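Hypothetical membrane protein (Corynebacterium glutamicum, PDB 6JSA) binds heme through its C-terminal HtaA domain, the part crystallised here, and probably passes heme along the uptake machinery of corynebacteria. Local coordinates at residues Ser100-Met103 and Asp104-Thr108; Phe149-Pro152 and Gly153-Leu156. All coordinates share one frame; numbering follows the deposited sequence.

Interaction 1 of 2, residues Ser100-Met103 and Asp104-Thr108. With HEM (protoporphyrin IX containing Fe), chain B.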
loop_
_atom_site.group_PDB
_atom_site.type_symbol
_atom_site.label_atom_id
_atom_site.label_comp_id
_atom_site.label_asym_id
_atom_site.label_seq_id
_atom_site.Cartn_x
_atom_site.Cartn_y
_atom_site.Cartn_z
ATOM N N SER A 100 5.629 5.885 11.882
ATOM C CA SER A 100 4.878 7.130 11.801
ATOM C C SER A 100 4.920 7.850 13.136
ATOM O O SER A 100 5.105 7.236 14.186
ATOM C CB SER A 100 3.424 6.873 11.406
ATOM O OG SER A 100 2.823 8.043 10.914
ATOM N N SER A 101 4.712 9.163 13.083
ATOM C CA SER A 101 4.684 10.009 14.269
ATOM C C SER A 101 3.269 10.469 14.602
ATOM O O SER A 101 2.421 10.613 13.720
ATOM C CB SER A 101 5.567 11.238 14.066
ATOM O OG SER A 101 6.935 10.878 14.106
ATOM N N ASP A 102 3.028 10.712 15.893
ATOM C CA ASP A 102 1.782 11.308 16.363
ATOM C C ASP A 102 1.902 12.835 16.350
ATOM O O ASP A 102 2.914 13.396 15.923
ATOM C CB ASP A 102 1.388 10.722 17.723
ATOM C CG ASP A 102 2.362 11.084 18.843
ATOM O OD1 ASP A 102 3.178 12.021 18.689
ATOM O OD2 ASP A 102 2.305 10.417 19.900
ATOM N N MET A 103 0.861 13.524 16.834
ATOM C CA MET A 103 0.853 14.986 16.806
ATOM C C MET A 103 1.855 15.625 17.760
ATOM O O MET A 103 2.103 16.830 17.641
ATOM C CB MET A 103 -0.552 15.556 17.036
ATOM C CG MET A 103 -1.278 15.839 15.742
ATOM S SD MET A 103 -2.726 16.912 15.814
ATOM C CE MET A 103 -2.040 18.449 16.418
ATOM N N ASP A 104 2.423 14.870 18.698
ATOM C CA ASP A 104 3.524 15.354 19.520
ATOM C C ASP A 104 4.875 15.153 18.854
ATOM O O ASP A 104 5.902 15.523 19.433
ATOM C CB ASP A 104 3.516 14.664 20.886
ATOM C CG ASP A 104 2.584 15.333 21.867
ATOM O OD1 ASP A 104 2.833 16.508 22.212
ATOM O OD2 ASP A 104 1.597 14.689 22.278
ATOM N N GLY A 105 4.896 14.578 17.657
ATOM C CA GLY A 105 6.141 14.242 17.013
ATOM C C GLY A 105 6.768 12.960 17.499
ATOM O O GLY A 105 7.924 12.695 17.160
ATOM N N ASN A 106 6.042 12.150 18.271
ATOM C CA ASN A 106 6.587 10.897 18.790
ATOM C C ASN A 106 6.421 9.788 17.764
ATOM O O ASN A 106 5.297 9.485 17.346
ATOM C CB ASN A 106 5.879 10.522 20.088
ATOM C CG ASN A 106 6.226 11.457 21.223
ATOM O OD1 ASN A 106 7.370 11.896 21.349
ATOM N ND2 ASN A 106 5.237 11.791 22.041
ATOM N N SER A 107 7.532 9.167 17.379
ATOM C CA SER A 107 7.508 8.135 16.353
ATOM C C SER A 107 7.261 6.754 16.948
ATOM O O SER A 107 7.689 6.443 18.064
ATOM C CB SER A 107 8.810 8.124 15.546
ATOM O OG SER A 107 9.954 8.015 16.369
ATOM N N THR A 108 6.568 5.925 16.172
ATOM C CA THR A 108 6.353 4.522 16.483
ATOM C C THR A 108 6.737 3.714 15.256
ATOM O O THR A 108 6.294 4.020 14.144
ATOM C CB THR A 108 4.886 4.263 16.836
ATOM O OG1 THR A 108 4.539 5.029 17.998
ATOM C CG2 THR A 108 4.652 2.786 17.109
HETATM C CHA HEM B . -6.049 16.309 8.767
HETATM C CHB HEM B . -3.950 19.392 11.842
HETATM C CHC HEM B . -0.362 16.224 12.555
HETATM C CHD HEM B . -2.658 12.997 9.789
HETATM C C1A HEM B . -5.774 17.432 9.510
HETATM C C2A HEM B . -6.550 18.657 9.504
HETATM C C3A HEM B . -5.979 19.518 10.350
HETATM C C4A HEM B . -4.828 18.848 10.933
HETATM C CMA HEM B . -6.437 20.963 10.672
HETATM C CAA HEM B . -7.772 18.897 8.605
HETATM C CBA HEM B . -7.196 19.208 7.217
HETATM C CGA HEM B . -8.277 19.382 6.183
HETATM O O1A HEM B . -9.416 18.906 6.400
HETATM O O2A HEM B . -7.992 19.985 5.120
HETATM C C1B HEM B . -2.763 18.835 12.261
HETATM C C2B HEM B . -1.742 19.486 13.054
HETATM C C3B HEM B . -0.748 18.607 13.259
HETATM C C4B HEM B . -1.120 17.376 12.588
HETATM C CMB HEM B . -1.863 20.938 13.548
HETATM C CAB HEM B . 0.587 18.755 14.027
HETATM C CBB HEM B . 1.056 19.886 14.568
HETATM C C1C HEM B . -0.681 15.056 11.898
HETATM C C2C HEM B . 0.071 13.821 11.973
HETATM C C3C HEM B . -0.538 12.929 11.187
HETATM C C4C HEM B . -1.720 13.563 10.621
HETATM C CMC HEM B . 1.367 13.611 12.784
HETATM C CAC HEM B . -0.068 11.472 10.966
HETATM C CBC HEM B . -0.101 10.917 9.743
HETATM C C1D HEM B . -3.784 13.612 9.298
HETATM C C2D HEM B . -4.762 12.988 8.441
HETATM C C3D HEM B . -5.696 13.894 8.156
HETATM C C4D HEM B . -5.335 15.132 8.812
HETATM C CMD HEM B . -4.710 11.527 7.968
HETATM C CAD HEM B . -6.931 13.688 7.253
HETATM C CBD HEM B . -6.550 14.156 5.842
HETATM C CGD HEM B . -7.686 13.878 4.891
HETATM O O1D HEM B . -8.621 14.712 4.795
HETATM O O2D HEM B . -7.658 12.814 4.223
HETATM N NA HEM B . -4.725 17.578 10.395
HETATM N NB HEM B . -2.345 17.550 11.983
HETATM N NC HEM B . -1.775 14.863 11.067
HETATM N ND HEM B . -4.158 14.927 9.511
HETATM FE FE HEM B . -3.083 16.336 10.502
HETATM O O HOH W 1 3.601 7.466 17.293
#
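Ser100 pairs with Thr108 through two backbone bonds that close the regular part of the hairpin between strands 91-101 and 107-111: Ser100 N gives to Thr108 O, and Thr108 N returns to Ser100 O at 2.8 Å. The hydroxyl of Ser100 serves elsewhere, bonded to the backbone O of Ala145. A water bound to Asn106 O and Thr108 OG1 sits beside this end of the hairpin.

Ser101 faces Ser107 as a non-hydrogen-bonded antiparallel pair, their CA atoms 4.0 Å apart. Its OG lies against the CA and CB of Ser107, while on the heme side Ser101 O is 3.3 Å from the pyrrole methyl CMC of heme.

Asp102 organises the turn. Its N bonds to Asn106 O, and its O receives Gly105 N to make the type I turn from Asp102 to Gly105. With chi1 at 66°, CG stands between the backbone N and the carbonyl carbon, which brings OD1 in over the loop. There Asp102 OD1 accepts Asn106 N at 2.9 Å, met from above the carboxylate plane, and a weak, bent bond from Asp104 N. The carboxylate and the Asn106 amide run side by side, their planes 64° apart. Gly105 has positive phi, where a CB would press on the preceding carbonyl.

Met103 turns from the loop to the porphyrin. In the conformer modelled here, one of two, Met103 CG lies over the heme meso carbon CHC at 3.3 Å and SD over the neighbouring B pyrrole, and the bend at chi3 turns CE onto that ring.

One carboxylate oxygen thus takes a good backbone N-H bond from Asn106 and a weak one from Asp104, steadying the loop, and the residue between them lays a polarisable, largely apolar thioether over the porphyrin face.

Interaction 2 of 2, residues Phe149-Pro152 and Gly153-Leu156. With HEM (protoporphyrin IX containing Fe), chain B.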
loop_
_atom_site.group_PDB
_atom_site.type_symbol
_atom_site.label_atom_id
_atom_site.label_comp_id
_atom_site.label_asym_id
_atom_site.label_seq_id
_atom_site.Cartn_x
_atom_site.Cartn_y
_atom_site.Cartn_z
ATOM N N PHE A 149 -6.493 10.107 12.787
ATOM C CA PHE A 149 -7.345 10.972 11.976
ATOM C C PHE A 149 -8.326 10.183 11.118
ATOM O O PHE A 149 -9.363 10.731 10.727
ATOM C CB PHE A 149 -6.516 11.929 11.116
ATOM C CG PHE A 149 -5.989 13.122 11.867
ATOM C CD1 PHE A 149 -4.756 13.080 12.498
ATOM C CD2 PHE A 149 -6.739 14.287 11.945
ATOM C CE1 PHE A 149 -4.271 14.189 13.180
ATOM C CE2 PHE A 149 -6.266 15.400 12.634
ATOM C CZ PHE A 149 -5.036 15.353 13.253
ATOM N N TYR A 150 -8.020 8.926 10.807
ATOM C CA TYR A 150 -8.956 8.013 10.172
ATOM C C TYR A 150 -9.244 6.896 11.159
ATOM O O TYR A 150 -8.334 6.417 11.840
ATOM C CB TYR A 150 -8.358 7.352 8.926
ATOM C CG TYR A 150 -7.831 8.266 7.846
ATOM C CD1 TYR A 150 -8.564 9.355 7.395
ATOM C CD2 TYR A 150 -6.594 8.021 7.260
ATOM C CE1 TYR A 150 -8.075 10.185 6.397
ATOM C CE2 TYR A 150 -6.102 8.837 6.258
ATOM C CZ TYR A 150 -6.841 9.917 5.830
ATOM O OH TYR A 150 -6.336 10.733 4.842
ATOM N N THR A 151 -10.499 6.460 11.216
ATOM C CA THR A 151 -10.894 5.348 12.066
ATOM C C THR A 151 -10.616 4.019 11.367
ATOM O O THR A 151 -10.552 3.949 10.134
ATOM C CB THR A 151 -12.392 5.426 12.333
ATOM O OG1 THR A 151 -13.079 5.479 11.077
ATOM C CG2 THR A 151 -12.748 6.647 13.188
ATOM N N PRO A 152 -10.476 2.938 12.135
ATOM C CA PRO A 152 -10.386 1.611 11.513
ATOM C C PRO A 152 -11.604 1.343 10.638
ATOM O O PRO A 152 -12.741 1.632 11.015
ATOM C CB PRO A 152 -10.341 0.662 12.716
ATOM C CG PRO A 152 -9.789 1.497 13.841
ATOM C CD PRO A 152 -10.348 2.880 13.606
ATOM N N GLY A 153 -11.355 0.805 9.447
ATOM C CA GLY A 153 -12.409 0.558 8.489
ATOM C C GLY A 153 -12.619 1.656 7.474
ATOM O O GLY A 153 -13.367 1.454 6.509
ATOM N N THR A 154 -11.982 2.809 7.652
ATOM C CA THR A 154 -12.025 3.856 6.640
ATOM C C THR A 154 -11.506 3.311 5.315
ATOM O O THR A 154 -10.527 2.559 5.272
ATOM C CB THR A 154 -11.160 5.035 7.099
ATOM O OG1 THR A 154 -11.771 5.649 8.239
ATOM C CG2 THR A 154 -10.992 6.100 6.003
ATOM N N GLN A 155 -12.178 3.680 4.229
ATOM C CA GLN A 155 -11.748 3.267 2.899
ATOM C C GLN A 155 -10.598 4.154 2.435
ATOM O O GLN A 155 -10.739 5.380 2.356
ATOM C CB GLN A 155 -12.913 3.383 1.922
ATOM C CG GLN A 155 -14.112 2.535 2.294
ATOM C CD GLN A 155 -13.771 1.057 2.416
ATOM O OE1 GLN A 155 -13.673 0.512 3.523
ATOM N NE2 GLN A 155 -13.600 0.399 1.281
ATOM N N LEU A 156 -9.473 3.535 2.105
ATOM C CA LEU A 156 -8.344 4.241 1.523
ATOM C C LEU A 156 -8.527 4.264 0.005
ATOM O O LEU A 156 -9.574 3.871 -0.514
ATOM C CB LEU A 156 -7.039 3.580 1.958
ATOM C CG LEU A 156 -6.794 3.500 3.469
ATOM C CD1 LEU A 156 -5.411 2.912 3.728
ATOM C CD2 LEU A 156 -6.960 4.864 4.158
HETATM C CHA HEM B . -6.049 16.309 8.767
HETATM C CHB HEM B . -3.950 19.392 11.842
HETATM C CHC HEM B . -0.362 16.224 12.555
HETATM C CHD HEM B . -2.658 12.997 9.789
HETATM C C1A HEM B . -5.774 17.432 9.510
HETATM C C2A HEM B . -6.550 18.657 9.504
HETATM C C3A HEM B . -5.979 19.518 10.350
HETATM C C4A HEM B . -4.828 18.848 10.933
HETATM C CMA HEM B . -6.437 20.963 10.672
HETATM C CAA HEM B . -7.772 18.897 8.605
HETATM C CBA HEM B . -7.196 19.208 7.217
HETATM C CGA HEM B . -8.277 19.382 6.183
HETATM O O1A HEM B . -9.416 18.906 6.400
HETATM O O2A HEM B . -7.992 19.985 5.120
HETATM C C1B HEM B . -2.763 18.835 12.261
HETATM C C2B HEM B . -1.742 19.486 13.054
HETATM C C3B HEM B . -0.748 18.607 13.259
HETATM C C4B HEM B . -1.120 17.376 12.588
HETATM C CMB HEM B . -1.863 20.938 13.548
HETATM C CAB HEM B . 0.587 18.755 14.027
HETATM C CBB HEM B . 1.056 19.886 14.568
HETATM C C1C HEM B . -0.681 15.056 11.898
HETATM C C2C HEM B . 0.071 13.821 11.973
HETATM C C3C HEM B . -0.538 12.929 11.187
HETATM C C4C HEM B . -1.720 13.563 10.621
HETATM C CMC HEM B . 1.367 13.611 12.784
HETATM C CAC HEM B . -0.068 11.472 10.966
HETATM C CBC HEM B . -0.101 10.917 9.743
HETATM C C1D HEM B . -3.784 13.612 9.298
HETATM C C2D HEM B . -4.762 12.988 8.441
HETATM C C3D HEM B . -5.696 13.894 8.156
HETATM C C4D HEM B . -5.335 15.132 8.812
HETATM C CMD HEM B . -4.710 11.527 7.968
HETATM C CAD HEM B . -6.931 13.688 7.253
HETATM C CBD HEM B . -6.550 14.156 5.842
HETATM C CGD HEM B . -7.686 13.878 4.891
HETATM O O1D HEM B . -8.621 14.712 4.795
HETATM O O2D HEM B . -7.658 12.814 4.223
HETATM N NA HEM B . -4.725 17.578 10.395
HETATM N NB HEM B . -2.345 17.550 11.983
HETATM N NC HEM B . -1.775 14.863 11.067
HETATM N ND HEM B . -4.158 14.927 9.511
HETATM FE FE HEM B . -3.083 16.336 10.502
#
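From Thr151 to Thr154 the backbone makes a type II turn, closed by Thr154 N giving to Thr151 O at 3.1 Å, with Gly153 at the positive phi (94°) this turn needs in its third place.

Thr154 adds a second grip on the same carbonyl. Its OG1 lies beside its own backbone N, anti to the carbonyl carbon (chi1 -68°). From there Thr154 OG1 donates to Thr151 O at 2.8 Å, so one oxygen takes both a backbone and a side-chain proton. The Thr151 and Thr154 side chains cross at about a right angle. Thr154 also packs against Tyr150 CB, through Thr154 OG1 at 3.9 Å and, a little farther, its CB and CG2, and the Leu156 methyl CD2 approaches the Tyr150 ring obliquely.

Phe149 and Tyr150, just before the turn, reach the heme. One face of the Phe149 ring lies against the porphyrin, with the heme nitrogen ND 3.4 Å above the ring plane and over its centre. Phe149 CZ comes to 3.5 Å from the heme iron as a packing contact; the axial ligand of the iron is Tyr21. Tyr150 works differently: the heme methyl CMD sits 3.3 Å above the plane of the Tyr150 ring, offset toward the rim, while Tyr150 OH donates to the heme propionate oxygen O2D at 2.5 Å. That oxygen lies in the ring plane, at the edge. Around the tyrosine, Phe146 meets it edge-to-face, and Ser17, whose OG also bonds to heme, touches it from helix 16-23.

A short bond from a phenol to a propionate would be strengthened by the carboxylate's negative charge. Together with the flat phenyl on the porphyrin face, it gives this loop both an apolar and a polar hold on the cofactor.

How the interactions relate
Both interactions are tight turns that deliver side chains to one heme, with centres about 18 Å apart. They meet where Met103 SD touches Phe149 CZ at 3.8 Å, so thioether and phenyl ring share the porphyrin surface. Interaction 1 is the tip of a beta hairpin, far out on the chain and largely exposed at its turn; interaction 2 lies nearer the centre, in the loop between helix 140-145 and strand 159-165, with Tyr150 and Leu156 buried. Each turn has its own backbone bond; a carboxylate reinforces the first, a threonine hydroxyl the second. Of the two, only 149-156 hydrogen-bonds heme, which Ser17 also does.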